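Sensory box histidine kinase/response regulator (Burkholderia thailandensis, PDB 3MR0) probably acts as a sensor kinase of a two-component phosphorelay; this piece is its PAS domain with the helix that follows. Local coordinates at residues G93-L105 / M115-R127. Sequence-based numbering, arbitrary orientation. Where two conformers were deposited one is given.
Sequences GDFRWIQSRGQAL and MVGWIMDVTDRKR. With SO4 (sulfate ion), chain C.
Lys126, in the first turn of helix 123-140, lies over one face of the Trp97 ring. Its CB sits 3.8 Å from Trp97 CD1, and CG packs 3.7 Å from Trp97 CG. Bends at chi2 (-71°) and chi3 (-55°) fold the chain over the indole, bringing CE 3.7 Å from the centroid of the six-membered ring in a CH-pi contact, with NZ beyond it in a cation-pi position. Lysine suits the place because its methylenes cover the ring while its charge can stay near the surface. At the strand-helix junction, Asp121 OD1 accepts from Thr123 N, an Asx turn, and also from Thr123 OG1, which in turn accepts from Trp97 N at 2.9 Å. Asp121 OD2 receives Arg96 NE in a long, nearly straight salt bridge (3.3 Å, 173°). Farther along the hairpin, Arg101 CB lies over the Trp118 ring, 3.9 Å from the centroid of its six-membered ring, while Arg101 NE makes a salt bridge with Asp83. Gly102 faces Gly117, which has Arg101 O and Gly102 CA where a CB would stand. Ile98 and Ser100 line a pocket holding a polyether, probably from crystallisation, on the inner face of this antiparallel PAS-fold hairpin, leading into the C-terminal helix.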
loop_
_atom_site.group_PDB
_atom_site.type_symbol
_atom_site.label_atom_id
_atom_site.label_comp_id
_atom_site.label_asym_id
_atom_site.label_seq_id
_atom_site.Cartn_x
_atom_site.Cartn_y
_atom_site.Cartn_z
ATOM N N GLY A 93 -12.429 -11.001 1.767
ATOM C CA GLY A 93 -12.285 -11.326 0.365
ATOM C C GLY A 93 -12.724 -10.244 -0.594
ATOM O O GLY A 93 -12.688 -10.464 -1.801
ATOM N N ASP A 94 -13.128 -9.082 -0.068
ATOM C CA ASP A 94 -13.534 -7.921 -0.892
ATOM C C ASP A 94 -12.360 -6.963 -1.157
ATOM O O ASP A 94 -11.540 -6.696 -0.271
ATOM C CB ASP A 94 -14.689 -7.150 -0.234
ATOM C CG ASP A 94 -16.000 -7.245 -1.022
ATOM O OD1 ASP A 94 -16.073 -7.975 -2.031
ATOM O OD2 ASP A 94 -16.972 -6.583 -0.621
ATOM N N PHE A 95 -12.285 -6.440 -2.375
ATOM C CA PHE A 95 -11.155 -5.603 -2.739
ATOM C C PHE A 95 -11.366 -4.161 -2.360
ATOM O O PHE A 95 -12.459 -3.631 -2.503
ATOM C CB PHE A 95 -10.837 -5.739 -4.230
ATOM C CG PHE A 95 -10.186 -7.046 -4.575
ATOM C CD1 PHE A 95 -10.946 -8.128 -4.992
ATOM C CD2 PHE A 95 -8.821 -7.199 -4.446
ATOM C CE1 PHE A 95 -10.343 -9.356 -5.289
ATOM C CE2 PHE A 95 -8.214 -8.392 -4.740
ATOM C CZ PHE A 95 -8.978 -9.489 -5.161
ATOM N N ARG A 96 -10.312 -3.531 -1.857
ATOM C CA ARG A 96 -10.297 -2.088 -1.674
ATOM C C ARG A 96 -9.069 -1.507 -2.380
ATOM O O ARG A 96 -8.085 -2.208 -2.609
ATOM C CB ARG A 96 -10.243 -1.728 -0.180
ATOM C CG ARG A 96 -11.287 -2.419 0.704
ATOM C CD ARG A 96 -12.724 -1.852 0.562
ATOM N NE ARG A 96 -12.849 -0.471 1.045
ATOM C CZ ARG A 96 -13.993 0.207 1.160
ATOM N NH1 ARG A 96 -13.962 1.464 1.601
ATOM N NH2 ARG A 96 -15.158 -0.363 0.848
ATOM N N TRP A 97 -9.111 -0.228 -2.722
ATOM C CA TRP A 97 -7.930 0.436 -3.234
ATOM C C TRP A 97 -7.186 1.066 -2.071
ATOM O O TRP A 97 -7.795 1.650 -1.185
ATOM C CB TRP A 97 -8.286 1.546 -4.216
ATOM C CG TRP A 97 -8.760 1.072 -5.543
ATOM C CD1 TRP A 97 -10.029 0.692 -5.876
ATOM C CD2 TRP A 97 -7.979 0.959 -6.730
ATOM N NE1 TRP A 97 -10.080 0.329 -7.201
ATOM C CE2 TRP A 97 -8.829 0.487 -7.749
ATOM C CE3 TRP A 97 -6.634 1.190 -7.032
ATOM C CZ2 TRP A 97 -8.379 0.262 -9.053
ATOM C CZ3 TRP A 97 -6.194 0.958 -8.336
ATOM C CH2 TRP A 97 -7.065 0.510 -9.322
ATOM N N ILE A 98 -5.868 0.929 -2.086
ATOM C CA ILE A 98 -5.004 1.661 -1.172
ATOM C C ILE A 98 -3.975 2.467 -1.970
ATOM O O ILE A 98 -3.561 2.064 -3.066
ATOM C CB ILE A 98 -4.244 0.712 -0.188
ATOM C CG1 ILE A 98 -3.466 -0.381 -0.943
ATOM C CG2 ILE A 98 -5.185 0.100 0.830
ATOM C CD1 ILE A 98 -2.624 -1.288 -0.028
ATOM N N GLN A 99 -3.569 3.610 -1.425
ATOM C CA GLN A 99 -2.331 4.262 -1.856
ATOM C C GLN A 99 -1.228 3.824 -0.884
ATOM O O GLN A 99 -1.432 3.860 0.330
ATOM C CB GLN A 99 -2.469 5.784 -1.835
ATOM C CG GLN A 99 -1.167 6.502 -2.118
ATOM C CD GLN A 99 -1.270 7.999 -1.929
ATOM O OE1 GLN A 99 -2.113 8.476 -1.170
ATOM N NE2 GLN A 99 -0.397 8.745 -2.598
ATOM N N SER A 100 -0.088 3.373 -1.410
ATOM C CA SER A 100 1.047 2.954 -0.570
ATOM C C SER A 100 2.266 3.796 -0.921
ATOM O O SER A 100 2.643 3.905 -2.093
ATOM C CB SER A 100 1.351 1.457 -0.719
ATOM O OG SER A 100 2.330 1.013 0.200
ATOM N N ARG A 101 2.885 4.369 0.107
ATOM C CA ARG A 101 4.063 5.224 -0.047
ATOM C C ARG A 101 5.111 4.839 0.992
ATOM O O ARG A 101 4.790 4.570 2.139
ATOM C CB ARG A 101 3.666 6.695 0.110
ATOM C CG ARG A 101 4.768 7.689 -0.155
ATOM C CD ARG A 101 4.280 9.130 0.070
ATOM N NE ARG A 101 3.254 9.557 -0.890
ATOM C CZ ARG A 101 2.780 10.803 -0.983
ATOM N NH1 ARG A 101 3.230 11.752 -0.178
ATOM N NH2 ARG A 101 1.854 11.097 -1.883
ATOM N N GLY A 102 6.372 4.815 0.590
ATOM C CA GLY A 102 7.406 4.343 1.482
ATOM C C GLY A 102 8.800 4.688 1.026
ATOM O O GLY A 102 9.011 5.095 -0.108
ATOM N N GLN A 103 9.741 4.504 1.944
ATOM C CA GLN A 103 11.122 4.878 1.739
ATOM C C GLN A 103 12.006 3.813 2.350
ATOM O O GLN A 103 11.907 3.514 3.549
ATOM C CB GLN A 103 11.430 6.219 2.391
ATOM C CG GLN A 103 12.895 6.632 2.241
ATOM C CD GLN A 103 13.280 6.854 0.788
ATOM O OE1 GLN A 103 12.700 7.693 0.126
ATOM N NE2 GLN A 103 14.243 6.098 0.286
ATOM N N ALA A 104 12.863 3.250 1.503
ATOM C CA ALA A 104 13.823 2.237 1.897
ATOM C C ALA A 104 15.105 2.863 2.477
ATOM O O ALA A 104 15.378 4.044 2.275
ATOM C CB ALA A 104 14.152 1.370 0.697
ATOM N N LEU A 105 15.878 2.054 3.191
ATOM C CA LEU A 105 17.185 2.447 3.694
ATOM C C LEU A 105 18.168 1.429 3.179
ATOM O O LEU A 105 17.910 0.230 3.272
ATOM C CB LEU A 105 17.191 2.450 5.224
ATOM C CG LEU A 105 16.308 3.505 5.876
ATOM C CD1 LEU A 105 15.791 2.984 7.185
ATOM C CD2 LEU A 105 17.044 4.818 6.061
HETATM N N MSE A 115 12.588 -0.590 5.152
HETATM C CA MSE A 115 11.717 0.310 4.377
HETATM C C MSE A 115 10.459 0.664 5.214
HETATM O O MSE A 115 9.779 -0.215 5.744
HETATM C CB MSE A 115 11.351 -0.323 3.025
HETATM C CG MSE A 115 10.663 0.632 2.064
HETATM SE SE MSE A 115 9.993 -0.267 0.457
HETATM C CE MSE A 115 9.240 1.260 -0.493
ATOM N N VAL A 116 10.162 1.952 5.333
ATOM C CA VAL A 116 9.047 2.383 6.169
ATOM C C VAL A 116 8.050 3.190 5.366
ATOM O O VAL A 116 8.434 3.999 4.532
ATOM C CB VAL A 116 9.514 3.242 7.343
ATOM C CG1 VAL A 116 8.341 3.530 8.263
ATOM C CG2 VAL A 116 10.621 2.539 8.100
ATOM N N GLY A 117 6.767 2.983 5.625
ATOM C CA GLY A 117 5.755 3.708 4.898
ATOM C C GLY A 117 4.375 3.554 5.477
ATOM O O GLY A 117 4.184 3.114 6.603
ATOM N N TRP A 118 3.392 3.944 4.689
ATOM C CA TRP A 118 2.018 3.904 5.133
ATOM C C TRP A 118 1.085 3.425 4.028
ATOM O O TRP A 118 1.474 3.301 2.866
ATOM C CB TRP A 118 1.585 5.285 5.631
ATOM C CG TRP A 118 1.922 6.475 4.721
ATOM C CD1 TRP A 118 2.969 7.347 4.872
ATOM C CD2 TRP A 118 1.189 6.942 3.572
ATOM N NE1 TRP A 118 2.944 8.297 3.894
ATOM C CE2 TRP A 118 1.863 8.078 3.079
ATOM C CE3 TRP A 118 0.037 6.500 2.899
ATOM C CZ2 TRP A 118 1.433 8.776 1.956
ATOM C CZ3 TRP A 118 -0.394 7.192 1.777
ATOM C CH2 TRP A 118 0.304 8.320 1.316
ATOM N N ILE A 119 -0.151 3.153 4.398
ATOM C CA ILE A 119 -1.189 2.931 3.426
ATOM C C ILE A 119 -2.403 3.783 3.811
ATOM O O ILE A 119 -2.632 4.054 4.985
ATOM C CB ILE A 119 -1.580 1.432 3.310
ATOM C CG1 ILE A 119 -2.099 0.881 4.647
ATOM C CG2 ILE A 119 -0.410 0.619 2.783
ATOM C CD1 ILE A 119 -2.765 -0.481 4.535
HETATM N N MSE A 120 -3.164 4.212 2.810
HETATM C CA MSE A 120 -4.454 4.856 3.040
HETATM C C MSE A 120 -5.488 4.188 2.156
HETATM O O MSE A 120 -5.160 3.780 1.033
HETATM C CB MSE A 120 -4.391 6.357 2.746
HETATM C CG MSE A 120 -3.761 7.153 3.854
HETATM SE SE MSE A 120 -4.154 9.055 3.728
HETATM C CE MSE A 120 -2.951 9.553 2.311
ATOM N N ASP A 121 -6.717 4.072 2.650
ATOM C CA ASP A 121 -7.798 3.517 1.838
ATOM C C ASP A 121 -8.355 4.604 0.957
ATOM O O ASP A 121 -8.945 5.548 1.468
ATOM C CB ASP A 121 -8.935 2.935 2.685
ATOM C CG ASP A 121 -9.909 2.120 1.848
ATOM O OD1 ASP A 121 -10.452 2.653 0.865
ATOM O OD2 ASP A 121 -10.111 0.926 2.137
ATOM N N VAL A 122 -8.150 4.471 -0.354
ATOM C CA VAL A 122 -8.593 5.466 -1.339
ATOM C C VAL A 122 -9.699 4.921 -2.256
ATOM O O VAL A 122 -9.860 5.382 -3.382
ATOM C CB VAL A 122 -7.412 6.007 -2.204
ATOM C CG1 VAL A 122 -6.385 6.741 -1.330
ATOM C CG2 VAL A 122 -6.768 4.885 -3.027
ATOM N N THR A 123 -10.465 3.950 -1.757
ATOM C CA THR A 123 -11.451 3.266 -2.568
ATOM C C THR A 123 -12.470 4.207 -3.156
ATOM O O THR A 123 -12.701 4.172 -4.359
ATOM C CB THR A 123 -12.172 2.133 -1.788
ATOM O OG1 THR A 123 -11.195 1.224 -1.274
ATOM C CG2 THR A 123 -13.113 1.364 -2.702
ATOM N N ASP A 124 -13.077 5.040 -2.312
ATOM C CA ASP A 124 -14.173 5.934 -2.737
ATOM C C ASP A 124 -13.780 6.948 -3.791
ATOM O O ASP A 124 -14.568 7.244 -4.683
ATOM C CB ASP A 124 -14.813 6.642 -1.539
ATOM C CG ASP A 124 -15.812 5.768 -0.835
ATOM O OD1 ASP A 124 -16.136 4.705 -1.396
ATOM O OD2 ASP A 124 -16.270 6.137 0.271
ATOM N N ARG A 125 -12.579 7.503 -3.683
ATOM C CA ARG A 125 -12.076 8.356 -4.744
ATOM C C ARG A 125 -11.937 7.564 -6.032
ATOM O O ARG A 125 -12.305 8.059 -7.086
ATOM C CB ARG A 125 -10.728 8.993 -4.405
ATOM C CG ARG A 125 -10.067 9.592 -5.652
ATOM C CD ARG A 125 -8.988 10.592 -5.319
ATOM N NE ARG A 125 -8.031 10.047 -4.365
ATOM C CZ ARG A 125 -6.972 9.325 -4.699
ATOM N NH1 ARG A 125 -6.718 9.058 -5.971
ATOM N NH2 ARG A 125 -6.173 8.867 -3.759
ATOM N N LYS A 126 -11.413 6.337 -5.945
ATOM C CA LYS A 126 -11.186 5.522 -7.146
ATOM C C LYS A 126 -12.512 5.116 -7.811
ATOM O O LYS A 126 -12.583 4.996 -9.050
ATOM C CB LYS A 126 -10.275 4.313 -6.856
ATOM C CG LYS A 126 -8.855 4.662 -6.400
ATOM C CD LYS A 126 -8.013 5.245 -7.501
ATOM C CE LYS A 126 -7.983 4.346 -8.683
ATOM N NZ LYS A 126 -7.143 4.948 -9.766
ATOM N N ARG A 127 -13.545 4.928 -6.987
ATOM C CA ARG A 127 -14.910 4.649 -7.453
ATOM C C ARG A 127 -15.448 5.801 -8.288
ATOM O O ARG A 127 -16.007 5.591 -9.362
ATOM C CB ARG A 127 -15.863 4.389 -6.264
ATOM C CG ARG A 127 -15.663 3.043 -5.534
ATOM C CD ARG A 127 -16.346 3.030 -4.153
ATOM N NE ARG A 127 -16.463 1.672 -3.593
ATOM C CZ ARG A 127 -16.606 1.383 -2.295
ATOM N NH1 ARG A 127 -16.645 2.344 -1.386
ATOM N NH2 ARG A 127 -16.695 0.120 -1.901
HETATM S S SO4 C . -8.455 10.354 -0.600
HETATM O O1 SO4 C . -9.268 11.051 -1.587
HETATM O O2 SO4 C . -9.222 9.338 0.100
HETATM O O3 SO4 C . -7.353 9.718 -1.290
HETATM O O4 SO4 C . -7.913 11.269 0.394
#